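Local coordinates for protein 2-keto-3-deoxygluconate kinase (Thermotoga maritima, PDB 2AFB) that probably phosphorylates the sugar acid 2-keto-3-deoxygluconate using ATP, as a carbohydrate kinase of the pfkB (ribokinase) family, at residues Y263-M267 and S319-H323; F276-Y280 and A312-A317. All coordinates share one frame; numbering follows the deposited sequence.

Contact 1 of 2, residues Y263-M267 and S319-H323; sequences YWSVM and SCLKH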
# COMPACT_ATOMS: atom_id res chain seq x y z
N TYR A 263 10.67 25.00 16.20
CA TYR A 263 12.00 25.15 16.72
C TYR A 263 12.06 24.33 17.98
O TYR A 263 11.05 24.19 18.67
CB TYR A 263 12.29 26.60 17.02
CG TYR A 263 12.44 27.40 15.76
CD1 TYR A 263 11.33 27.97 15.14
CD2 TYR A 263 13.70 27.58 15.19
CE1 TYR A 263 11.47 28.71 14.00
CE2 TYR A 263 13.86 28.34 14.05
CZ TYR A 263 12.73 28.90 13.46
OH TYR A 263 12.88 29.65 12.32
N TRP A 264 13.23 23.77 18.27
CA TRP A 264 13.38 22.86 19.42
C TRP A 264 14.75 23.00 20.05
O TRP A 264 15.79 22.99 19.35
CB TRP A 264 13.16 21.42 18.93
CG TRP A 264 13.38 20.32 19.90
CD1 TRP A 264 14.54 19.57 20.06
CD2 TRP A 264 12.44 19.81 20.87
NE1 TRP A 264 14.35 18.64 21.07
CE2 TRP A 264 13.08 18.77 21.58
CE3 TRP A 264 11.11 20.13 21.21
CZ2 TRP A 264 12.42 18.05 22.61
CZ3 TRP A 264 10.49 19.40 22.19
CH2 TRP A 264 11.14 18.38 22.88
N SER A 265 14.74 23.08 21.38
CA SER A 265 15.97 23.16 22.16
C SER A 265 15.65 22.70 23.57
O SER A 265 14.48 22.51 23.91
CB SER A 265 16.52 24.58 22.19
OG SER A 265 15.67 25.42 22.93
N VAL A 266 16.68 22.48 24.37
CA VAL A 266 16.47 22.02 25.76
C VAL A 266 17.39 22.72 26.70
O VAL A 266 18.34 23.39 26.27
CB VAL A 266 16.67 20.48 25.93
CG1 VAL A 266 15.78 19.73 24.93
CG2 VAL A 266 18.21 20.08 25.80
N MSE A 267 17.07 22.61 28.00
CA MSE A 267 17.94 23.08 29.02
C MSE A 267 18.17 21.99 30.03
O MSE A 267 17.23 21.34 30.45
CB MSE A 267 17.34 24.29 29.73
CG MSE A 267 18.28 24.90 30.76
SE MSE A 267 17.28 25.83 32.23
CE MSE A 267 16.29 24.27 32.95
N SER A 319 16.35 14.11 20.64
CA SER A 319 14.96 14.42 20.62
C SER A 319 14.59 15.22 19.37
O SER A 319 13.54 15.01 18.83
CB SER A 319 14.53 15.12 21.94
OG SER A 319 15.22 16.33 22.16
N CYS A 320 15.49 16.06 18.87
CA CYS A 320 15.36 16.60 17.52
C CYS A 320 15.20 15.50 16.46
O CYS A 320 14.29 15.52 15.63
CB CYS A 320 16.57 17.48 17.16
SG CYS A 320 16.63 18.03 15.42
N LEU A 321 16.10 14.54 16.49
CA LEU A 321 16.07 13.42 15.54
C LEU A 321 14.80 12.59 15.63
O LEU A 321 14.26 12.17 14.61
CB LEU A 321 17.32 12.55 15.66
CG LEU A 321 18.64 13.17 15.16
CD1 LEU A 321 19.84 12.41 15.68
CD2 LEU A 321 18.72 13.22 13.64
N LYS A 322 14.28 12.37 16.83
CA LYS A 322 13.03 11.64 16.95
C LYS A 322 11.95 12.29 16.05
O LYS A 322 11.18 11.58 15.43
CB LYS A 322 12.53 11.57 18.42
CG LYS A 322 11.17 10.89 18.65
CD LYS A 322 11.04 9.53 17.95
CE LYS A 322 9.60 9.13 17.59
NZ LYS A 322 8.86 9.91 16.53
N HIS A 323 11.94 13.61 15.94
CA HIS A 323 10.91 14.32 15.16
C HIS A 323 10.91 13.83 13.70
O HIS A 323 9.93 14.08 12.97
CB HIS A 323 11.13 15.81 15.14
CG HIS A 323 10.78 16.55 16.39
ND1 HIS A 323 11.61 16.60 17.50
CD2 HIS A 323 9.74 17.36 16.67
CE1 HIS A 323 11.08 17.39 18.41
NE2 HIS A 323 9.92 17.84 17.95
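Ser-319 OG is held by two partners: it accepts the indole N-H of Trp-264, with NE1 2.7 Å from OG, and it is also hydrogen-bonded to the carbonyl of Ala-315, one turn back in its own helix. A small hydroxyl suits this place because it can accept from the strand and still serve a helix carbonyl. The bond is bent (142° at the hydrogen), yet OG lies almost in the indole plane, at the edge of the ring. With CG anti to the backbone N (chi1 175°), Trp-264 extends from the strand toward the helix and delivers NE1 to the hydroxyl. Beside this bond, Cys-320 CB comes to 4.1 Å from Trp-264 CD1.

One face of the same indole is met by the edge of His-323. Its CE1 sits over the ring centre, 3.7 Å from Trp-264 CD2, in an edge-to-face pair whose planes meet at 65°. The imidazole is fixed at both nitrogens: His-323 ND1 donates to Ser-319 O at 2.8 Å, and NE2 is hydrogen-bonded to Arg-254 on strand 248-255. Histidine fits because both polar nitrogens are bound, although the residue is buried, while CE1, the carbon between them, is presented to the tryptophan. Cys-320 also packs on Gln-108 of the second subunit, which brings this buried patch close to the interface. The arrangement seats the C-terminal part of helix 308-322 and the residue that follows on strand 261-270, a helix-on-sheet packing belonging to the three-layer alpha/beta/alpha core of the ribokinase fold.

Contact 2 of 2, residues F276-Y280 and A312-A317; sequences FSNRY and AEFAAA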
# COMPACT_ATOMS: atom_id res chain seq x y z
N PHE A 276 22.07 25.46 28.05
CA PHE A 276 21.16 25.46 26.90
C PHE A 276 21.80 24.81 25.70
O PHE A 276 22.96 25.07 25.41
CB PHE A 276 20.72 26.89 26.57
CG PHE A 276 19.96 27.55 27.70
CD1 PHE A 276 18.58 27.37 27.84
CD2 PHE A 276 20.64 28.28 28.67
CE1 PHE A 276 17.89 27.96 28.91
CE2 PHE A 276 19.95 28.85 29.74
CZ PHE A 276 18.59 28.69 29.86
N SER A 277 21.05 23.91 25.03
CA SER A 277 21.51 23.27 23.81
C SER A 277 21.43 24.21 22.62
O SER A 277 20.86 25.28 22.69
CB SER A 277 20.65 22.06 23.48
OG SER A 277 19.30 22.42 23.12
N ASN A 278 21.95 23.76 21.51
CA ASN A 278 21.60 24.31 20.23
C ASN A 278 20.09 24.21 19.97
O ASN A 278 19.41 23.30 20.46
CB ASN A 278 22.38 23.56 19.16
CG ASN A 278 22.34 24.25 17.84
OD1 ASN A 278 22.86 25.36 17.68
ND2 ASN A 278 21.67 23.61 16.86
N ARG A 279 19.58 25.18 19.23
CA ARG A 279 18.20 25.29 18.84
C ARG A 279 18.03 24.88 17.38
O ARG A 279 18.68 25.40 16.51
CB ARG A 279 17.75 26.73 19.02
CG ARG A 279 16.25 26.96 18.80
CD ARG A 279 15.85 28.33 19.37
NE ARG A 279 14.69 28.95 18.73
CZ ARG A 279 14.72 29.70 17.62
NH1 ARG A 279 15.84 29.88 16.91
NH2 ARG A 279 13.58 30.22 17.18
N TYR A 280 17.13 23.95 17.13
CA TYR A 280 17.00 23.37 15.80
C TYR A 280 15.68 23.81 15.17
O TYR A 280 14.66 23.90 15.84
CB TYR A 280 17.03 21.84 15.90
CG TYR A 280 18.29 21.26 16.47
CD1 TYR A 280 19.38 20.97 15.64
CD2 TYR A 280 18.41 20.97 17.83
CE1 TYR A 280 20.57 20.43 16.15
CE2 TYR A 280 19.58 20.41 18.34
CZ TYR A 280 20.66 20.16 17.49
OH TYR A 280 21.80 19.65 17.96
N ALA A 312 23.00 18.29 27.65
CA ALA A 312 22.02 19.12 26.97
C ALA A 312 22.13 18.94 25.47
O ALA A 312 21.11 18.77 24.82
CB ALA A 312 22.17 20.59 27.33
N GLU A 313 23.34 18.95 24.93
CA GLU A 313 23.50 18.88 23.48
C GLU A 313 23.07 17.52 22.96
O GLU A 313 22.35 17.44 21.96
CB GLU A 313 24.94 19.15 23.03
CG GLU A 313 25.48 20.53 23.32
CD GLU A 313 24.69 21.71 22.71
OE1 GLU A 313 23.78 21.53 21.83
OE2 GLU A 313 25.02 22.84 23.13
N PHE A 314 23.50 16.46 23.65
CA PHE A 314 23.18 15.09 23.27
C PHE A 314 21.66 14.88 23.32
O PHE A 314 21.05 14.34 22.39
CB PHE A 314 23.86 14.11 24.22
CG PHE A 314 23.69 12.67 23.82
CD1 PHE A 314 24.64 12.05 22.99
CD2 PHE A 314 22.64 11.91 24.32
CE1 PHE A 314 24.49 10.73 22.65
CE2 PHE A 314 22.49 10.60 23.96
CZ PHE A 314 23.43 10.00 23.14
N ALA A 315 21.03 15.28 24.42
CA ALA A 315 19.58 15.09 24.54
C ALA A 315 18.76 15.97 23.58
O ALA A 315 17.74 15.54 23.07
CB ALA A 315 19.13 15.30 25.95
N ALA A 316 19.16 17.21 23.36
CA ALA A 316 18.55 18.03 22.28
C ALA A 316 18.71 17.34 20.91
O ALA A 316 17.74 17.20 20.16
CB ALA A 316 19.17 19.44 22.25
N ALA A 317 19.92 16.92 20.58
CA ALA A 317 20.15 16.21 19.32
C ALA A 317 19.23 14.99 19.10
O ALA A 317 18.61 14.82 18.03
CB ALA A 317 21.60 15.82 19.21
O HOH W 1 22.27 19.63 20.41
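The ring of Tyr-280 meets helix 308-322 along its edge, where Ala-316 CB lies 4.0 Å from Tyr-280 CE2, while one face carries the amide nitrogen ND2 of Asn-278, 3.4 Å above the plane and offset toward the rim. Water 1 lies in the ring plane beyond OH; it accepts from the phenol and donates to Glu-313 O and Glu-313 OE1. The second flat group, the carboxylate of Glu-313, receives Asn-278 N on the syn side of OE1, 2.9 Å away and nearly straight at 173°. A bend at chi2 (-58°) folds the glutamate back beside Ser-277 to make that bond. Here strand 273-283, an edge strand of the ribokinase-fold sheet within the chain, is interrupted, and the helix carboxylate supplies an acceptor to its backbone. With an alanine here instead of Glu-313, Asn-278 N would probably lose its acceptor in this contact, and the water and Gln-309 NE2, which binds OE2 and Phe-276 O, one of two each. Small residues suit the tight packing: Ser-277 CB and Ala-316 CB are 3.3 Å apart, shorter than usual for two carbons. Ser-277 OG donates to Asn-278 O at 2.8 Å, from above the carbonyl plane.

How the contacts relate
Both contacts seat helix 308-322 on neighbouring strands of one mixed sheet: contact 1 uses its C-terminal part against strand 261-270, contact 2 its middle against strand 273-283. In sequence, contact 2 is nested inside the loop closed by contact 1, and their centres are about 7 Å apart. They are joined directly, since Val-266 N is hydrogen-bonded to Ser-277 OG and Trp-264 O to Tyr-280 N. Every touching residue of contact 1 is buried, and one indole N-H bond and an aromatic pair carry it. Contact 2, on an edge strand, is also buried but includes partly exposed residues, and relies on a carboxylate, a water and small alanines.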